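Local coordinates for protein endolysin PlyC, small cell-wall binding subunit (Streptococcus phage C1, PDB 4F87) that forms the eight-membered cell-wall-binding ring of the phage endolysin PlyC, which degrades host peptidoglycan and helps lyse the cell to release virions, at residues I56-K60 against S61-A65; K41-E44 against T45-G48. One frame throughout, in Å; residues are numbered along the deposited sequence. Where two conformers were deposited one is given.

Contact 1: I56-K60 against S61-A65; sequences INISK and SDVEA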
# COMPACT_ATOMS: atom_id res chain seq x y z
N ILE B 56 0.73 1.12 -24.73
CA ILE B 56 2.07 0.73 -25.18
C ILE B 56 2.02 0.08 -26.55
O ILE B 56 0.95 -0.28 -27.06
CB ILE B 56 2.75 -0.20 -24.13
CG1 ILE B 56 2.05 -1.57 -24.03
CG2 ILE B 56 2.87 0.52 -22.75
CD1 ILE B 56 2.86 -2.64 -23.21
N ASN B 57 3.19 -0.11 -27.13
CA ASN B 57 3.31 -0.75 -28.43
C ASN B 57 3.75 -2.20 -28.27
O ASN B 57 4.68 -2.49 -27.49
CB ASN B 57 4.34 -0.03 -29.28
CG ASN B 57 3.90 1.27 -29.87
OD1 ASN B 57 3.94 1.48 -31.10
ND2 ASN B 57 3.61 2.23 -29.03
N ILE B 58 3.10 -3.12 -28.99
CA ILE B 58 3.43 -4.54 -28.99
C ILE B 58 3.38 -5.00 -30.44
O ILE B 58 2.34 -4.82 -31.11
CB ILE B 58 2.47 -5.39 -28.11
CG1 ILE B 58 2.51 -4.90 -26.65
CG2 ILE B 58 2.85 -6.89 -28.20
CD1 ILE B 58 1.62 -5.70 -25.70
N SER B 59 4.46 -5.56 -30.94
CA SER B 59 4.48 -6.06 -32.30
C SER B 59 3.46 -7.21 -32.45
O SER B 59 3.22 -7.96 -31.49
CB SER B 59 5.89 -6.54 -32.60
OG SER B 59 6.07 -7.07 -33.90
N LYS B 60 2.89 -7.38 -33.65
CA LYS B 60 1.96 -8.49 -33.86
C LYS B 60 2.62 -9.83 -33.50
O LYS B 60 1.97 -10.67 -32.87
CB LYS B 60 1.52 -8.51 -35.31
CG LYS B 60 0.43 -9.55 -35.60
CD LYS B 60 -0.01 -9.45 -37.05
CE LYS B 60 -0.76 -10.67 -37.53
NZ LYS B 60 -1.47 -10.37 -38.81
N SER B 61 3.90 -10.01 -33.82
CA SER B 61 4.61 -11.26 -33.54
C SER B 61 4.75 -11.58 -32.05
O SER B 61 5.00 -12.75 -31.69
CB SER B 61 6.00 -11.24 -34.17
OG SER B 61 6.78 -10.19 -33.62
N ASP B 62 4.67 -10.56 -31.18
CA ASP B 62 4.83 -10.75 -29.75
C ASP B 62 3.53 -10.90 -28.98
O ASP B 62 3.56 -11.25 -27.80
CB ASP B 62 5.68 -9.60 -29.18
CG ASP B 62 7.14 -9.75 -29.51
OD1 ASP B 62 7.66 -10.88 -29.42
OD2 ASP B 62 7.77 -8.74 -29.86
N VAL B 63 2.37 -10.66 -29.62
CA VAL B 63 1.11 -10.75 -28.90
C VAL B 63 0.87 -12.14 -28.27
O VAL B 63 0.45 -12.21 -27.11
CB VAL B 63 -0.07 -10.27 -29.78
CG1 VAL B 63 -1.41 -10.51 -29.07
CG2 VAL B 63 0.07 -8.78 -30.12
N GLU B 64 1.20 -13.22 -28.97
CA GLU B 64 0.99 -14.57 -28.42
C GLU B 64 1.72 -14.77 -27.09
O GLU B 64 1.13 -15.28 -26.12
CB GLU B 64 1.42 -15.62 -29.46
CG GLU B 64 1.23 -17.06 -29.02
CD GLU B 64 1.54 -18.09 -30.10
OE1 GLU B 64 0.74 -19.03 -30.24
OE2 GLU B 64 2.57 -17.95 -30.79
N ALA B 65 2.99 -14.34 -27.01
CA ALA B 65 3.74 -14.51 -25.76
C ALA B 65 3.19 -13.63 -24.64
O ALA B 65 3.14 -14.06 -23.49
CB ALA B 65 5.21 -14.19 -26.00
O HOH W 1 1.70 -13.15 -31.85
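Ile58 reaches the start of the C-terminal helix through one methyl. Its CG2 lies 3.9 Å from CG2 of Val63, and the two side chains cross at about a right angle. The same methyl touches the CB of Asp62. With chi1 at -60°, CG1 lies beside the backbone N of Ile58 and CG2 is anti to it, turned to Val63 and Asp62. Phe17 and Phe19 on strand 16-20 also pack against Ile58.

Ser59 contributes mainly its carbonyl. The N-H of Asp62 donates to Ser59 O at 3.0 Å. The N-H of Val63 reaches the same oxygen only weakly, at 3.4 Å. The CG2 methyl of Val63 also lies against this oxygen, 3.5 Å from Ser59 O.

This is the turn by which the chain leaves strand 55-57 and winds into helix 63-70. Lys60, which interacts with the host cell wall, sits in the turn. Its side chain leads away from Ser61-Ala65 as an extended chain, and its backbone does the joining. Val63 N donates to Lys60 O at 3.3 Å. A water continues the link, donating to Lys60 O at 2.7 Å. The same water accepts from Glu64 N at 2.9 Å, bridging the carbonyl of Lys60 and the N-H of Glu64.

The carboxylate of Asp62 is bonded across a subunit interface. OD2 is bonded to the hydroxyl of Thr45 and the N-H of Asp42 of a neighbouring subunit. OD1 takes the N-H of Lys41 of that same subunit.

Contact 2: K41-E44 against T45-G48; sequences KDIE and TVQG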
# COMPACT_ATOMS: atom_id res chain seq x y z
N LYS B 41 -13.13 -1.10 -30.72
CA LYS B 41 -13.66 -0.72 -32.02
C LYS B 41 -13.56 0.75 -32.38
O LYS B 41 -13.45 1.09 -33.56
CB LYS B 41 -15.13 -1.17 -32.15
CG LYS B 41 -15.21 -2.70 -32.20
CD LYS B 41 -16.62 -3.23 -32.35
CE LYS B 41 -16.68 -4.73 -32.12
NZ LYS B 41 -15.83 -5.52 -33.07
N ASP B 42 -13.58 1.63 -31.39
CA ASP B 42 -13.61 3.06 -31.66
C ASP B 42 -12.49 3.83 -30.98
O ASP B 42 -12.17 3.60 -29.82
CB ASP B 42 -14.94 3.64 -31.19
CG ASP B 42 -16.13 3.12 -31.98
OD1 ASP B 42 -16.24 3.47 -33.19
OD2 ASP B 42 -16.93 2.35 -31.42
N ILE B 43 -11.97 4.85 -31.67
CA ILE B 43 -10.92 5.67 -31.12
C ILE B 43 -11.37 6.44 -29.87
O ILE B 43 -10.54 6.67 -28.98
CB ILE B 43 -10.29 6.60 -32.20
CG1 ILE B 43 -8.88 7.09 -31.79
CG2 ILE B 43 -11.20 7.76 -32.56
CD1 ILE B 43 -7.78 5.97 -31.77
N GLU B 44 -12.66 6.75 -29.75
CA GLU B 44 -13.14 7.42 -28.55
C GLU B 44 -12.80 6.58 -27.31
O GLU B 44 -12.38 7.14 -26.29
CB GLU B 44 -14.64 7.63 -28.65
CG GLU B 44 -15.22 8.19 -27.36
CD GLU B 44 -16.71 8.40 -27.36
OE1 GLU B 44 -17.44 7.59 -27.95
OE2 GLU B 44 -17.15 9.35 -26.68
N THR B 45 -12.99 5.26 -27.39
CA THR B 45 -12.72 4.35 -26.28
C THR B 45 -11.24 4.30 -25.98
O THR B 45 -10.86 4.21 -24.81
CB THR B 45 -13.28 2.98 -26.63
OG1 THR B 45 -14.66 3.10 -27.03
CG2 THR B 45 -13.15 1.98 -25.48
N VAL B 46 -10.39 4.30 -27.03
CA VAL B 46 -8.96 4.31 -26.80
C VAL B 46 -8.60 5.57 -25.99
O VAL B 46 -7.87 5.49 -24.99
CB VAL B 46 -8.21 4.30 -28.15
CG1 VAL B 46 -6.70 4.50 -27.94
CG2 VAL B 46 -8.49 2.99 -28.90
N GLN B 47 -9.09 6.73 -26.42
CA GLN B 47 -8.76 7.97 -25.72
C GLN B 47 -9.30 7.97 -24.29
O GLN B 47 -8.61 8.43 -23.37
CB GLN B 47 -9.25 9.18 -26.50
CG GLN B 47 -8.55 9.30 -27.85
CD GLN B 47 -9.19 10.36 -28.73
OE1 GLN B 47 -10.42 10.43 -28.93
NE2 GLN B 47 -8.36 11.16 -29.35
N GLY B 48 -10.49 7.39 -24.08
CA GLY B 48 -11.05 7.28 -22.75
C GLY B 48 -10.18 6.44 -21.82
O GLY B 48 -9.79 6.89 -20.73
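Ile43 and Val46 meet on the first turn of helix 43-50, with CD1 of Ile43 4.0 Å from CB of Val46. Their side chains cross obliquely. Ile43 CG1 is anti to the backbone N (chi1 -159°), and the chain then bends at chi2, 68°, to put CD1 beside Val46. Gln47 runs extended beyond CG back alongside Ile43, its CG 3.5 Å from Ile43 O.

The backbone here is an alpha-helical N-terminus. Gln47 N donates to Ile43 O at 2.9 Å in a nearly straight bond, 169° at the hydrogen. Gly48 N is held by Glu44 O at 2.9 Å. The first turn is looser. Asp42 O receives Thr45 N at 3.1 Å and Val46 N at 3.4 Å, both weakly. Asp42 holds the N-cap position, but its side chain makes no capping bond. Thr45 CB rests 3.4 Å from Asp42 O.

Further out, the helix packs on its own sheet: Thr45 and Val46 both touch Ile40 of strand 36-40. Val46 is also near Tyr29, which interacts with the host cell wall.

The polar ends of this turn are used between subunits of the octamer. Ile58 of a neighbouring subunit packs on Thr45. Asp42 OD2 is bonded to the hydroxyl of Ser59 of the same neighbouring subunit. Glu44 runs out as an extended chain to that subunit as well. There its OE1 is bonded to OG1 of the neighbour's Thr21, and its OE2 takes the N-H of the neighbour's Asp22.

Contact 2 closes before contact 1 opens along the chain. Within one subunit the two lie on opposite sides of the chain's centre. Their centres are 20 Å apart and their nearest atoms about 9 Å, without touching. They meet through the ring instead: segment 56-65 of each subunit faces segment 41-48 of a neighbouring one, so each copy uses contact 1 toward one neighbour and contact 2 toward another. Contact 1 holds Lys60, which interacts with the host cell wall. Its Val63 side chain is about 4 Å from the side chain of Arg67, four residues on, and about 5 Å from that of Glu37. In contact 2 the Val46 side chain is about 4 Å from that of Tyr29.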